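PDB 2FML: MutT/nudix family protein from Enterococcus faecalis, which is of unknown function but carries a Nudix domain and an NrtR-type winged-helix domain, so it may hydrolyse a nucleoside-diphosphate-linked compound or act as a DNA-binding regulator. Local coordinates for residues A[96-101]-A[132-138]. Residues are numbered along the deposited sequence.
Sequences ETGVVI and IGEEPLI
Helix 85-97 ends in this contact: T97 is its last residue, G98 turns out of it with phi/psi 82/-3, and 99-101 run extended. Residues 132-138, the irregular loop after strand 123-131, pass antiparallel to this exit, with CA atoms 5.0 Å apart at G98 and I138 and 8.0 Å at I101 and I132. An inverse gamma turn at E134 bends the loop, and from E135 onward it is extended. One backbone hydrogen bond joins the two, I138 N to T97 O at 2.9 Å; L137 CA adds a CA-H...O contact to the same T97 O at 3.5 Å. A CB on G98 would clash with I138 CG1, so the close approach relies on glycine. G98 and V99 close the Nudix box, the loop-helix-loop signature of this fold, and the loop 132-138 packs where that helix gives way to coil. T97, chi1 p, receives V99 N on OG1 at 3.1 Å, an ST turn, while OG1 donates a hydrogen bond to T93 O, one helical turn back. V99, chi1 t, points at the loop: CG2 meets L137 CD2 at 3.7 Å, and CG1 meets I132 CD1 at 3.8 Å. I101 CG2 touches I132 CG2 at 3.5 Å. E135 curls back so that OE1 accepts from water 1 (2.8 Å), which accepts from V100 N at 3.0 Å. L137 continues onto L59, V146 and W148 of the sheet.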
ATOM      1  N   GLU A  96     -22.824  -0.329  -5.223  1.00 58.58           N
ATOM      2  CA  GLU A  96     -23.105   1.025  -4.694  1.00 58.33           C
ATOM      3  C   GLU A  96     -23.225   2.167  -5.699  1.00 57.86           C
ATOM      4  O   GLU A  96     -23.883   3.155  -5.394  1.00 57.60           O
ATOM      5  CB  GLU A  96     -22.113   1.425  -3.613  1.00 59.01           C
ATOM      6  CG  GLU A  96     -21.984   0.383  -2.520  1.00 63.66           C
ATOM      7  CD  GLU A  96     -21.655   0.961  -1.138  1.00 69.37           C
ATOM      8  OE1 GLU A  96     -20.890   1.968  -1.029  1.00 66.24           O
ATOM      9  OE2 GLU A  96     -22.173   0.359  -0.151  1.00 75.03           O
ATOM     10  N   THR A  97     -22.606   2.036  -6.888  1.00 57.10           N
ATOM     11  CA  THR A  97     -22.500   3.156  -7.833  1.00 55.68           C
ATOM     12  C   THR A  97     -22.934   2.798  -9.237  1.00 55.57           C
ATOM     13  O   THR A  97     -23.123   3.699 -10.065  1.00 55.59           O
ATOM     14  CB  THR A  97     -21.036   3.712  -7.969  1.00 55.58           C
ATOM     15  OG1 THR A  97     -20.205   2.726  -8.594  1.00 53.61           O
ATOM     16  CG2 THR A  97     -20.452   4.130  -6.619  1.00 54.13           C
ATOM     17  N   GLY A  98     -23.030   1.495  -9.519  1.00 54.68           N
ATOM     18  CA  GLY A  98     -23.309   1.010 -10.864  1.00 55.33           C
ATOM     19  C   GLY A  98     -22.105   0.940 -11.781  1.00 56.03           C
ATOM     20  O   GLY A  98     -22.194   0.471 -12.870  1.00 57.05           O
ATOM     21  N   VAL A  99     -20.945   1.363 -11.332  1.00 57.82           N
ATOM     22  CA  VAL A  99     -19.787   1.460 -12.234  1.00 58.60           C
ATOM     23  C   VAL A  99     -19.004   0.135 -12.306  1.00 58.97           C
ATOM     24  O   VAL A  99     -18.682  -0.487 -11.263  1.00 57.59           O
ATOM     25  CB  VAL A  99     -18.898   2.627 -11.833  1.00 58.62           C
ATOM     26  CG1 VAL A  99     -17.792   2.848 -12.876  1.00 60.43           C
ATOM     27  CG2 VAL A  99     -19.772   3.864 -11.627  1.00 58.40           C
ATOM     28  N   VAL A 100     -18.763  -0.303 -13.548  1.00 59.74           N
ATOM     29  CA  VAL A 100     -17.936  -1.460 -13.834  1.00 61.66           C
ATOM     30  C   VAL A 100     -16.501  -1.002 -14.216  1.00 63.02           C
ATOM     31  O   VAL A 100     -16.311  -0.361 -15.252  1.00 64.08           O
ATOM     32  CB  VAL A 100     -18.557  -2.330 -14.959  1.00 61.95           C
ATOM     33  CG1 VAL A 100     -17.765  -3.601 -15.144  1.00 62.24           C
ATOM     34  CG2 VAL A 100     -20.023  -2.660 -14.658  1.00 61.38           C
ATOM     35  N   ILE A 101     -15.521  -1.292 -13.343  1.00 64.32           N
ATOM     36  CA  ILE A 101     -14.075  -1.164 -13.609  1.00 65.46           C
ATOM     37  C   ILE A 101     -13.466  -2.570 -13.625  1.00 65.40           C
ATOM     38  O   ILE A 101     -13.992  -3.455 -12.960  1.00 66.45           O
ATOM     39  CB  ILE A 101     -13.345  -0.341 -12.530  1.00 65.35           C
ATOM     40  CG1 ILE A 101     -14.044  -0.446 -11.194  1.00 67.48           C
ATOM     41  CG2 ILE A 101     -13.402   1.130 -12.816  1.00 68.03           C
ATOM     42  CD1 ILE A 101     -13.823   0.760 -10.391  1.00 70.49           C
ATOM     43  N   ILE A 132     -11.039   6.925 -14.461  1.00 56.93           N
ATOM     44  CA  ILE A 132     -12.078   6.371 -15.313  1.00 58.05           C
ATOM     45  C   ILE A 132     -12.807   7.499 -16.068  1.00 58.83           C
ATOM     46  O   ILE A 132     -12.473   8.672 -15.904  1.00 58.07           O
ATOM     47  CB  ILE A 132     -13.079   5.462 -14.492  1.00 59.19           C
ATOM     48  CG1 ILE A 132     -13.868   6.258 -13.423  1.00 58.92           C
ATOM     49  CG2 ILE A 132     -12.308   4.307 -13.796  1.00 59.90           C
ATOM     50  CD1 ILE A 132     -15.330   5.778 -13.233  1.00 57.40           C
ATOM     51  N   GLY A 133     -13.754   7.143 -16.936  1.00 58.95           N
ATOM     52  CA  GLY A 133     -14.640   8.129 -17.532  1.00 58.77           C
ATOM     53  C   GLY A 133     -15.700   8.549 -16.534  1.00 59.04           C
ATOM     54  O   GLY A 133     -15.903   7.883 -15.509  1.00 58.55           O
ATOM     55  N   GLU A 134     -16.364   9.663 -16.845  1.00 59.43           N
ATOM     56  CA  GLU A 134     -17.485  10.192 -16.091  1.00 59.90           C
ATOM     57  C   GLU A 134     -18.738   9.386 -16.434  1.00 60.83           C
ATOM     58  O   GLU A 134     -19.627   9.861 -17.162  1.00 60.92           O
ATOM     59  CB  GLU A 134     -17.704  11.679 -16.406  1.00 59.36           C
ATOM     60  CG  GLU A 134     -18.412  12.443 -15.278  1.00 60.11           C
ATOM     61  CD  GLU A 134     -18.669  13.929 -15.552  1.00 61.02           C
ATOM     62  OE1 GLU A 134     -17.957  14.566 -16.348  1.00 61.45           O
ATOM     63  OE2 GLU A 134     -19.601  14.489 -14.934  1.00 63.57           O
ATOM     64  N   GLU A 135     -18.806   8.159 -15.903  1.00 61.53           N
ATOM     65  CA  GLU A 135     -19.891   7.208 -16.224  1.00 61.69           C
ATOM     66  C   GLU A 135     -21.207   7.667 -15.636  1.00 60.81           C
ATOM     67  O   GLU A 135     -21.204   8.428 -14.661  1.00 60.66           O
ATOM     68  CB  GLU A 135     -19.606   5.807 -15.688  1.00 62.12           C
ATOM     69  CG  GLU A 135     -18.173   5.385 -15.682  1.00 66.17           C
ATOM     70  CD  GLU A 135     -17.850   4.367 -16.720  1.00 73.10           C
ATOM     71  OE1 GLU A 135     -17.570   3.212 -16.322  1.00 75.59           O
ATOM     72  OE2 GLU A 135     -17.873   4.715 -17.919  1.00 75.94           O
ATOM     73  N   PRO A 136     -22.335   7.227 -16.238  1.00 60.03           N
ATOM     74  CA  PRO A 136     -23.637   7.282 -15.562  1.00 59.61           C
ATOM     75  C   PRO A 136     -23.617   6.465 -14.256  1.00 58.92           C
ATOM     76  O   PRO A 136     -22.935   5.433 -14.131  1.00 58.68           O
ATOM     77  CB  PRO A 136     -24.615   6.658 -16.578  1.00 59.41           C
ATOM     78  CG  PRO A 136     -23.770   5.879 -17.481  1.00 60.53           C
ATOM     79  CD  PRO A 136     -22.458   6.646 -17.583  1.00 60.85           C
ATOM     80  N   LEU A 137     -24.346   6.955 -13.275  1.00 58.16           N
ATOM     81  CA  LEU A 137     -24.210   6.440 -11.928  1.00 57.38           C
ATOM     82  C   LEU A 137     -25.589   5.924 -11.531  1.00 57.52           C
ATOM     83  O   LEU A 137     -26.562   6.556 -11.857  1.00 57.72           O
ATOM     84  CB  LEU A 137     -23.761   7.588 -11.007  1.00 55.46           C
ATOM     85  CG  LEU A 137     -22.455   8.296 -11.329  1.00 52.50           C
ATOM     86  CD1 LEU A 137     -22.145   9.375 -10.261  1.00 45.83           C
ATOM     87  CD2 LEU A 137     -21.292   7.282 -11.422  1.00 44.23           C
ATOM     88  N   ILE A 138     -25.674   4.775 -10.861  1.00 58.39           N
ATOM     89  CA  ILE A 138     -26.916   4.384 -10.160  1.00 59.20           C
ATOM     90  C   ILE A 138     -26.673   3.935  -8.712  1.00 59.40           C
ATOM     91  O   ILE A 138     -25.890   3.024  -8.446  1.00 59.89           O
ATOM     92  CB  ILE A 138     -27.812   3.409 -10.961  1.00 58.89           C
ATOM     93  CG1 ILE A 138     -26.965   2.332 -11.636  1.00 59.37           C
ATOM     94  CG2 ILE A 138     -28.647   4.207 -12.011  1.00 60.50           C
ATOM     95  CD1 ILE A 138     -27.383   1.976 -13.084  1.00 56.18           C
TER
HETATM   96  O   HOH W   1     -19.376   1.034 -16.112  1.00 48.79           O